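Local coordinates for protein glutathione S-transferase (PDB 6NXV) that probably catalyses the conjugation of glutathione to electrophilic substrates, as expected of a bacterial glutathione S-transferase, at residues A[12-17]-A[53-58]. Numbering follows the deposited sequence.
Sequences SSNVRK and GVVPTL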
# COMPACT_ATOMS: atom_id res chain seq x y z
N SER A 12 -0.60 -5.82 -7.88
CA SER A 12 0.41 -4.79 -7.69
C SER A 12 0.10 -4.06 -6.38
O SER A 12 -1.05 -3.72 -6.11
CB SER A 12 0.41 -3.82 -8.88
OG SER A 12 1.21 -2.67 -8.62
N SER A 13 1.13 -3.86 -5.55
CA SER A 13 0.91 -3.12 -4.31
C SER A 13 0.43 -1.70 -4.60
O SER A 13 -0.45 -1.18 -3.90
CB SER A 13 2.18 -3.12 -3.47
OG SER A 13 2.58 -4.46 -3.17
N ASN A 14 1.00 -1.06 -5.63
CA ASN A 14 0.53 0.26 -6.02
C ASN A 14 -0.94 0.24 -6.39
O ASN A 14 -1.71 1.12 -5.98
CB ASN A 14 1.37 0.79 -7.18
CG ASN A 14 2.79 1.16 -6.77
OD1 ASN A 14 3.06 1.43 -5.60
ND2 ASN A 14 3.69 1.18 -7.74
N VAL A 15 -1.38 -0.75 -7.17
CA VAL A 15 -2.78 -0.82 -7.56
C VAL A 15 -3.66 -1.16 -6.36
O VAL A 15 -4.81 -0.72 -6.27
CB VAL A 15 -2.97 -1.82 -8.71
CG1 VAL A 15 -4.43 -1.91 -9.11
CG2 VAL A 15 -2.14 -1.41 -9.91
N ARG A 16 -3.14 -1.96 -5.42
CA ARG A 16 -3.88 -2.21 -4.19
C ARG A 16 -4.21 -0.91 -3.47
O ARG A 16 -5.32 -0.74 -2.95
CB ARG A 16 -3.07 -3.15 -3.28
CG ARG A 16 -2.93 -4.54 -3.86
CD ARG A 16 -2.27 -5.48 -2.89
NE ARG A 16 -2.40 -6.88 -3.31
CZ ARG A 16 -1.39 -7.64 -3.71
NH1 ARG A 16 -0.16 -7.15 -3.74
NH2 ARG A 16 -1.61 -8.90 -4.06
N LYS A 17 -3.25 0.03 -3.46
CA LYS A 17 -3.46 1.34 -2.84
C LYS A 17 -4.68 2.04 -3.42
O LYS A 17 -5.59 2.46 -2.68
CB LYS A 17 -2.22 2.21 -3.04
CG LYS A 17 -1.08 1.94 -2.09
CD LYS A 17 0.04 2.92 -2.34
CE LYS A 17 1.11 2.35 -3.24
NZ LYS A 17 2.23 3.32 -3.46
N GLY A 53 -1.15 3.91 -19.12
CA GLY A 53 0.24 4.27 -19.33
C GLY A 53 1.17 4.03 -18.16
O GLY A 53 2.36 4.33 -18.24
N VAL A 54 0.67 3.47 -17.06
CA VAL A 54 1.49 3.19 -15.88
C VAL A 54 0.78 2.22 -14.94
O VAL A 54 -0.39 1.87 -15.15
CB VAL A 54 1.88 4.45 -15.10
N VAL A 55 1.51 1.77 -13.92
CA VAL A 55 1.11 0.70 -13.02
C VAL A 55 -0.35 0.89 -12.59
O VAL A 55 -1.20 0.16 -13.10
CB VAL A 55 2.11 0.62 -11.84
CG1 VAL A 55 2.08 -0.73 -11.11
CG2 VAL A 55 3.54 0.94 -12.33
N PRO A 56 -0.73 1.87 -11.73
CA PRO A 56 -2.15 2.26 -11.77
C PRO A 56 -2.40 3.56 -12.53
O PRO A 56 -1.64 4.53 -12.43
CB PRO A 56 -2.54 2.36 -10.29
CG PRO A 56 -1.33 2.85 -9.66
CD PRO A 56 -0.13 2.35 -10.47
N THR A 57 -3.50 3.60 -13.29
CA THR A 57 -3.94 4.81 -13.97
C THR A 57 -5.37 5.10 -13.53
O THR A 57 -6.27 4.28 -13.75
CB THR A 57 -3.86 4.65 -15.48
OG1 THR A 57 -2.53 4.24 -15.84
CG2 THR A 57 -4.17 5.96 -16.17
N LEU A 58 -5.56 6.24 -12.88
CA LEU A 58 -6.88 6.65 -12.41
C LEU A 58 -7.42 7.72 -13.35
O LEU A 58 -6.85 8.81 -13.45
CB LEU A 58 -6.82 7.18 -10.98
CG LEU A 58 -8.14 7.43 -10.25
CD1 LEU A 58 -8.68 8.83 -10.50
CD2 LEU A 58 -9.16 6.41 -10.66
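V15, in the first turn of helix 13-25, packs on P56 of the loop leading into strand 57-60, and this pair makes the tightly packed part of the contact. The two side chains pass alongside each other, pointing opposite ways. V15 CG1 lies anti to the backbone N (chi1 180°), which leaves CG2 to do the touching: it rests 3.8 Å from P56 CB and 3.7 Å from V55 O. The proline ring also borders the preceding helical residue, N14, its CD 3.9 Å from N14 CB. Both V15 and P56 are buried, and the backbones come close here, with their CA atoms 5.3 Å apart.

Toward solvent the contact is looser: V55 is exposed, and just upstream G53 is poorly ordered and the branch carbons of V54 are not modelled. V55 sends CG1 to S12, the N-cap residue, 3.3 Å from S12 OG, and the same methyl lies 4.2 Å from N14 ND2. The N14 amide turns its OD1 to K17, whose NZ gives it a 3.0 Å hydrogen bond, tilted 33° from the carbonyl plane. K17 itself packs on helix 68-79 and helix 163-174.

A Val-Pro pair here is a hallmark of the thioredoxin-like domain of these enzymes, whose proline is usually cis. The model has V55 CA and P56 CA 3.8 Å apart, a trans spacing, best read cautiously beside such a disordered loop at this resolution. In relatives, glutathione binds near this helix start and loop. Without a single hydrogen bond between the two segments, their match rests on van der Waals packing, chiefly of V15 on P56, with S12 OG and exposed V55 at its margin.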